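Local coordinates for protein D-glycero-D-manno-heptose 1-phosphate kinase (Bacteroides thetaiotaomicron, PDB 3K85) that probably phosphorylates D-glycero-D-manno-heptose 1-phosphate, using ATP as the phosphate donor, at residues 192-195 against 196-199; 311-314 against 315-319; 227-230 against 231-235. One frame throughout, in Å; residues are numbered along the deposited sequence.

Interaction 1: residues 192-195 against 196-199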
loop_
_atom_site.group_PDB
_atom_site.type_symbol
_atom_site.label_atom_id
_atom_site.label_comp_id
_atom_site.label_asym_id
_atom_site.label_seq_id
_atom_site.Cartn_x
_atom_site.Cartn_y
_atom_site.Cartn_z
ATOM N N VAL A 192 8.331 -7.195 -7.312
ATOM C CA VAL A 192 8.562 -6.204 -8.348
ATOM C C VAL A 192 9.664 -6.679 -9.278
ATOM O O VAL A 192 9.520 -6.600 -10.500
ATOM C CB VAL A 192 8.960 -4.855 -7.742
ATOM C CG1 VAL A 192 9.217 -3.838 -8.851
ATOM C CG2 VAL A 192 7.855 -4.375 -6.820
ATOM N N ASP A 193 10.769 -7.158 -8.703
ATOM C CA ASP A 193 11.874 -7.680 -9.506
ATOM C C ASP A 193 11.420 -8.909 -10.307
ATOM O O ASP A 193 11.771 -9.065 -11.479
ATOM C CB ASP A 193 13.068 -8.074 -8.622
ATOM C CG ASP A 193 13.883 -6.881 -8.181
ATOM O OD1 ASP A 193 14.144 -5.988 -9.014
ATOM O OD2 ASP A 193 14.280 -6.841 -7.004
ATOM N N GLU A 194 10.644 -9.782 -9.676
ATOM C CA GLU A 194 10.163 -10.970 -10.371
ATOM C C GLU A 194 9.273 -10.568 -11.532
ATOM O O GLU A 194 9.385 -11.131 -12.618
ATOM C CB GLU A 194 9.365 -11.876 -9.434
ATOM C CG GLU A 194 8.895 -13.172 -10.091
ATOM C CD GLU A 194 10.048 -14.099 -10.471
ATOM O OE1 GLU A 194 11.224 -13.688 -10.346
ATOM O OE2 GLU A 194 9.775 -15.243 -10.901
ATOM N N LEU A 195 8.381 -9.604 -11.296
ATOM C CA LEU A 195 7.474 -9.148 -12.337
ATOM C C LEU A 195 8.245 -8.460 -13.462
ATOM O O LEU A 195 7.945 -8.669 -14.638
ATOM C CB LEU A 195 6.422 -8.187 -11.763
ATOM C CG LEU A 195 5.216 -7.919 -12.677
ATOM C CD1 LEU A 195 4.308 -9.151 -12.717
ATOM C CD2 LEU A 195 4.440 -6.719 -12.178
ATOM N N GLU A 196 9.235 -7.642 -13.107
ATOM C CA GLU A 196 10.019 -6.948 -14.123
ATOM C C GLU A 196 10.788 -7.912 -15.027
ATOM O O GLU A 196 10.884 -7.686 -16.231
ATOM C CB GLU A 196 10.993 -5.951 -13.484
ATOM C CG GLU A 196 10.303 -4.825 -12.725
ATOM C CD GLU A 196 11.278 -3.831 -12.112
ATOM O OE1 GLU A 196 12.279 -4.268 -11.498
ATOM O OE2 GLU A 196 11.035 -2.615 -12.233
ATOM N N SER A 197 11.333 -8.989 -14.470
ATOM C CA SER A 197 12.072 -9.939 -15.306
ATOM C C SER A 197 11.130 -10.873 -16.082
ATOM O O SER A 197 11.566 -11.634 -16.945
ATOM C CB SER A 197 13.049 -10.757 -14.455
ATOM O OG SER A 197 12.373 -11.480 -13.451
ATOM N N SER A 198 9.836 -10.785 -15.770
ATOM C CA SER A 198 8.806 -11.588 -16.415
ATOM C C SER A 198 8.019 -10.772 -17.443
ATOM O O SER A 198 7.034 -11.259 -17.993
ATOM C CB SER A 198 7.818 -12.126 -15.374
ATOM O OG SER A 198 8.432 -13.005 -14.455
HETATM N N MSE A 199 8.437 -9.542 -17.715
HETATM C CA MSE A 199 7.688 -8.727 -18.671
HETATM C C MSE A 199 8.446 -8.063 -19.802
HETATM O O MSE A 199 9.582 -7.615 -19.651
HETATM C CB MSE A 199 6.891 -7.652 -17.938
HETATM C CG MSE A 199 5.646 -8.165 -17.264
HETATM SE SE MSE A 199 4.826 -6.811 -16.158
HETATM C CE MSE A 199 4.763 -5.356 -17.447
HETATM O O HOH W 1 7.466 -15.307 -12.558
#
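L195 lays its branched end across the selenium of M199, a selenomethionine four residues on. CG of L195 is 3.7 Å from SE of M199, and both methyls lie within packing distance of the same atom. F254 of helix 251-264 also touches L195, and M304 and V306 of strand 303-306 touch M199.

E196 runs alongside V192, one turn before it, and both side chains point the same way. CG of E196 sits beside its own backbone N (chi1 -63°). The extended chain brings CD of E196 to 3.9 Å from CG1 of V192. The polar end is held from outside: OE2 accepts a hydrogen bond from the backbone N of F331. OE1 of E196 lies 3.6 Å from OD1 of D193. The two carboxylate planes are 49° apart. Two like charges this close probably raise the proton affinity of the pair. With an alanine here, the F331 amide would probably lose this acceptor and V192 the chain lying along it.

Towards the end of helix 189-197 the serines turn back on the carbonyls. The hydroxyl of S198 donates from OG to O of E194 at 2.8 Å. OG of S197 reaches O of E194 (3.1 Å) and O of D193 (3.2 Å), and its single proton could go to either. The amide of S198 bonds to O of L195 at 3.1 Å, but from above the carbonyl plane, 70° out of it. A water donates to OE2 of E194 and to OG of S198 and joins the two side chains.

The chemistry is divided. Apolar atoms face the neighbouring helix and strand, while serine hydroxyls serve carbonyls as the helical bonding runs out.

Interaction 2: residues 311-314 against 315-319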
loop_
_atom_site.group_PDB
_atom_site.type_symbol
_atom_site.label_atom_id
_atom_site.label_comp_id
_atom_site.label_asym_id
_atom_site.label_seq_id
_atom_site.Cartn_x
_atom_site.Cartn_y
_atom_site.Cartn_z
ATOM N N ARG A 311 13.269 -17.236 -20.062
ATOM C CA ARG A 311 12.939 -17.227 -21.481
ATOM C C ARG A 311 12.719 -15.814 -22.004
ATOM O O ARG A 311 12.474 -15.626 -23.192
ATOM C CB ARG A 311 11.685 -18.071 -21.748
ATOM C CG ARG A 311 11.872 -19.555 -21.483
ATOM C CD ARG A 311 10.573 -20.343 -21.626
ATOM N NE ARG A 311 10.009 -20.291 -22.975
ATOM C CZ ARG A 311 10.665 -20.631 -24.084
ATOM N NH1 ARG A 311 11.929 -21.049 -24.023
ATOM N NH2 ARG A 311 10.048 -20.568 -25.261
ATOM N N LYS A 312 12.818 -14.819 -21.129
ATOM C CA LYS A 312 12.600 -13.446 -21.555
ATOM C C LYS A 312 13.528 -12.984 -22.675
ATOM O O LYS A 312 13.064 -12.421 -23.667
ATOM C CB LYS A 312 12.707 -12.480 -20.367
ATOM C CG LYS A 312 12.619 -11.009 -20.783
ATOM C CD LYS A 312 12.542 -10.051 -19.604
ATOM C CE LYS A 312 12.685 -8.614 -20.084
ATOM N NZ LYS A 312 12.288 -7.590 -19.065
ATOM N N GLU A 313 14.832 -13.212 -22.526
ATOM C CA GLU A 313 15.790 -12.774 -23.544
ATOM C C GLU A 313 15.440 -13.274 -24.948
ATOM O O GLU A 313 15.617 -12.554 -25.937
ATOM C CB GLU A 313 17.215 -13.215 -23.182
ATOM C CG GLU A 313 18.252 -12.882 -24.250
ATOM C CD GLU A 313 18.404 -11.387 -24.517
ATOM O OE1 GLU A 313 17.379 -10.688 -24.648
ATOM O OE2 GLU A 313 19.557 -10.910 -24.613
ATOM N N GLU A 314 14.952 -14.507 -25.027
ATOM C CA GLU A 314 14.567 -15.093 -26.301
ATOM C C GLU A 314 13.432 -14.241 -26.855
ATOM O O GLU A 314 13.543 -13.674 -27.942
ATOM C CB GLU A 314 14.103 -16.534 -26.094
ATOM C CG GLU A 314 14.779 -17.554 -27.007
ATOM C CD GLU A 314 16.301 -17.445 -27.013
ATOM O OE1 GLU A 314 16.842 -16.575 -27.728
ATOM O OE2 GLU A 314 16.961 -18.226 -26.296
ATOM N N VAL A 315 12.346 -14.140 -26.093
ATOM C CA VAL A 315 11.202 -13.339 -26.501
ATOM C C VAL A 315 11.659 -11.963 -26.985
ATOM O O VAL A 315 11.298 -11.525 -28.080
ATOM C CB VAL A 315 10.206 -13.159 -25.324
ATOM C CG1 VAL A 315 9.116 -12.165 -25.699
ATOM C CG2 VAL A 315 9.582 -14.504 -24.961
ATOM N N VAL A 316 12.460 -11.283 -26.171
ATOM C CA VAL A 316 12.939 -9.960 -26.535
ATOM C C VAL A 316 13.730 -9.954 -27.829
ATOM O O VAL A 316 13.578 -9.043 -28.638
ATOM C CB VAL A 316 13.802 -9.345 -25.414
ATOM C CG1 VAL A 316 14.601 -8.165 -25.947
ATOM C CG2 VAL A 316 12.905 -8.869 -24.284
ATOM N N ARG A 317 14.571 -10.961 -28.036
ATOM C CA ARG A 317 15.374 -11.016 -29.257
ATOM C C ARG A 317 14.534 -11.220 -30.515
ATOM O O ARG A 317 14.767 -10.578 -31.541
ATOM C CB ARG A 317 16.426 -12.124 -29.158
ATOM C CG ARG A 317 17.695 -11.688 -28.455
ATOM C CD ARG A 317 18.682 -12.832 -28.333
ATOM N NE ARG A 317 19.995 -12.375 -27.884
ATOM C CZ ARG A 317 21.047 -13.171 -27.725
ATOM N NH1 ARG A 317 20.937 -14.469 -27.979
ATOM N NH2 ARG A 317 22.204 -12.672 -27.314
ATOM N N ALA A 318 13.558 -12.116 -30.423
ATOM C CA ALA A 318 12.681 -12.418 -31.541
ATOM C C ALA A 318 11.876 -11.193 -31.947
ATOM O O ALA A 318 11.873 -10.814 -33.119
ATOM C CB ALA A 318 11.753 -13.556 -31.171
ATOM N N LEU A 319 11.201 -10.573 -30.980
ATOM C CA LEU A 319 10.390 -9.392 -31.259
ATOM C C LEU A 319 11.194 -8.239 -31.865
ATOM O O LEU A 319 10.729 -7.589 -32.806
ATOM C CB LEU A 319 9.672 -8.908 -29.989
ATOM C CG LEU A 319 8.555 -9.787 -29.407
ATOM C CD1 LEU A 319 7.989 -9.138 -28.152
ATOM C CD2 LEU A 319 7.451 -9.988 -30.436
HETATM O O HOH W 2 19.280 -16.843 -29.622
#
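The guanidinium of R317 has CG of E313 over one face. The carboxylate of E313 is turned only 25° from the guanidinium plane, and its OE2 is 3.6 Å from NE of R317. That oxygen stands well out of the plane, so no N-H points at it. The pair is a long salt bridge held by charge alone. E313 reaches it because its chain bends at chi2 (62°). R317 instead runs extended from CG to NE, one turn further on.

On another side of R317, a water donates to OE1 of E314 and accepts a weak bond from NH1 of R317 at 3.3 Å. The charged atoms themselves, OE1 of E314 and NH1 of R317, stay 4.6 Å apart. R317 thus has two acids near it, and no direct hydrogen bond to either is made by its guanidinium. These groups are on the exposed side of the helix.

K312 and V316 meet more quietly. CG of K312 is 4.1 Å from CG2 of V316. CG of K312 is anti to its backbone N (chi1 174°), and the extended chain carries NZ to the carbonyl of M199, its main polar partner.

The backbone beneath is bonded residue i to i+4. The amide of V316 gives a nearly straight bond to O of K312 at 2.8 Å, and N of A318 bonds to O of E314 at 2.9 Å. The bond from N of V315 to O of R311 is longer, at 3.3 Å.

V315, V316 and L319 turn their apolar groups to strand 199-202, touching V200 or Y202. This is an amphipathic helix, 309-320, with charged side chains on its outer side and aliphatic side chains packed on strand 199-202, in the C-terminal family region of a GHMP kinase.

Interaction 3: residues 227-230 against 231-235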
loop_
_atom_site.group_PDB
_atom_site.type_symbol
_atom_site.label_atom_id
_atom_site.label_comp_id
_atom_site.label_asym_id
_atom_site.label_seq_id
_atom_site.Cartn_x
_atom_site.Cartn_y
_atom_site.Cartn_z
ATOM N N THR A 227 -23.270 -6.470 -26.086
ATOM C CA THR A 227 -22.858 -7.593 -25.257
ATOM C C THR A 227 -21.762 -7.069 -24.334
ATOM O O THR A 227 -21.368 -7.729 -23.370
ATOM C CB THR A 227 -22.319 -8.768 -26.111
ATOM O OG1 THR A 227 -21.974 -9.864 -25.252
ATOM C CG2 THR A 227 -21.094 -8.339 -26.910
ATOM N N ALA A 228 -21.277 -5.867 -24.645
ATOM C CA ALA A 228 -20.258 -5.222 -23.833
ATOM C C ALA A 228 -20.878 -5.103 -22.448
ATOM O O ALA A 228 -21.999 -5.559 -22.230
ATOM C CB ALA A 228 -19.938 -3.842 -24.392
ATOM N N ILE A 229 -20.170 -4.486 -21.513
ATOM C CA ILE A 229 -20.699 -4.345 -20.160
ATOM C C ILE A 229 -20.647 -5.701 -19.459
ATOM O O ILE A 229 -20.192 -5.793 -18.321
ATOM C CB ILE A 229 -22.149 -3.759 -20.178
ATOM C CG1 ILE A 229 -22.073 -2.226 -20.209
ATOM C CG2 ILE A 229 -22.941 -4.229 -18.964
ATOM C CD1 ILE A 229 -23.027 -1.561 -21.174
ATOM N N GLU A 230 -21.104 -6.752 -20.132
ATOM C CA GLU A 230 -21.030 -8.079 -19.540
ATOM C C GLU A 230 -19.541 -8.393 -19.602
ATOM O O GLU A 230 -18.973 -9.008 -18.701
ATOM C CB GLU A 230 -21.815 -9.099 -20.371
ATOM C CG GLU A 230 -23.299 -8.782 -20.527
ATOM C CD GLU A 230 -24.004 -8.584 -19.190
ATOM O OE1 GLU A 230 -23.949 -9.503 -18.340
ATOM O OE2 GLU A 230 -24.617 -7.509 -18.992
ATOM N N ALA A 231 -18.922 -7.936 -20.686
ATOM C CA ALA A 231 -17.498 -8.123 -20.924
ATOM C C ALA A 231 -16.712 -7.240 -19.959
ATOM O O ALA A 231 -15.665 -7.641 -19.445
ATOM C CB ALA A 231 -17.162 -7.745 -22.361
HETATM N N MSE A 232 -17.237 -6.041 -19.721
HETATM C CA MSE A 232 -16.608 -5.080 -18.830
HETATM C C MSE A 232 -16.666 -5.553 -17.387
HETATM O O MSE A 232 -15.745 -5.304 -16.614
HETATM C CB MSE A 232 -17.292 -3.718 -18.948
HETATM C CG MSE A 232 -16.564 -2.594 -18.224
HETATM SE SE MSE A 232 -14.805 -2.220 -18.963
HETATM C CE MSE A 232 -15.328 -1.137 -20.484
ATOM N N HIS A 233 -17.745 -6.234 -17.018
ATOM C CA HIS A 233 -17.872 -6.732 -15.655
ATOM C C HIS A 233 -16.750 -7.720 -15.355
ATOM O O HIS A 233 -16.380 -7.924 -14.196
ATOM C CB HIS A 233 -19.232 -7.406 -15.438
ATOM C CG HIS A 233 -20.393 -6.459 -15.482
ATOM N ND1 HIS A 233 -20.368 -5.222 -14.871
ATOM C CD2 HIS A 233 -21.622 -6.579 -16.035
ATOM C CE1 HIS A 233 -21.532 -4.622 -15.048
ATOM N NE2 HIS A 233 -22.312 -5.424 -15.750
ATOM N N LYS A 234 -16.212 -8.333 -16.405
ATOM C CA LYS A 234 -15.124 -9.285 -16.245
ATOM C C LYS A 234 -13.810 -8.530 -16.130
ATOM O O LYS A 234 -12.969 -8.870 -15.295
ATOM C CB LYS A 234 -15.071 -10.248 -17.429
ATOM C CG LYS A 234 -16.198 -11.265 -17.439
ATOM C CD LYS A 234 -16.086 -12.199 -18.641
ATOM C CE LYS A 234 -17.171 -13.270 -18.626
ATOM N NZ LYS A 234 -17.072 -14.156 -19.821
ATOM N N ILE A 235 -13.641 -7.510 -16.972
ATOM C CA ILE A 235 -12.440 -6.675 -16.953
ATOM C C ILE A 235 -12.329 -6.028 -15.573
ATOM O O ILE A 235 -11.242 -5.888 -15.034
ATOM C CB ILE A 235 -12.502 -5.578 -18.047
ATOM C CG1 ILE A 235 -12.288 -6.218 -19.424
ATOM C CG2 ILE A 235 -11.468 -4.495 -17.776
ATOM C CD1 ILE A 235 -12.464 -5.267 -20.597
#
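O of A231 accepts from both N of K234 and N of I235, each at 3.2 Å, in the first turn of helix 230-246. The amide of H233 also donates, to O of I229 at 2.8 Å, with an N-H...O angle of 144°. This backbone bond at the N-terminal end of the helix is doubtful in detail, because O of I229 is modelled too close to the H233 ring and its place is less sure.

The side chains of I229 and H233 lie side by side and point the same way. CG2 of I229 is anti to its backbone N, and this brings the methyl of I229 3.5 Å from NE2 of H233. The ring is fixed from beyond the turn. ND1 of H233 is hydrogen-bonded to the hydroxyl of Y24, and Y28 meets the ring edge-to-face. OE2 of E230 is 4.5 Å from NE2 of H233, so any pull between them would be weak.

M232 takes part mainly through its base. CB of M232 is 3.7 Å from CA of I229, while the rest of this selenomethionine leads away. CG of K234 lies 3.8 Å from O of E230.

Overall arrangement
In chain order the contacts run 192-199, 227-235, then 311-319. Each closes only a short local span, and none nests in or crosses another. Interaction 1 lies at the end of helix 189-197 and leads into strand 199-202. Residues 205-225, which follow, are not modelled. Interaction 3 leads from a loop into helix 230-246 after that gap. Interaction 2 lies on helix 309-320, much later in the chain, yet it touches interaction 1: NZ of K312 is 2.8 Å from O of M199. This ties helix 309-320 to the start of strand 199-202, just after helix 189-197. Interaction 3 stands apart, its nearest atoms about 16 Å from interaction 1 and about 22 Å from interaction 2.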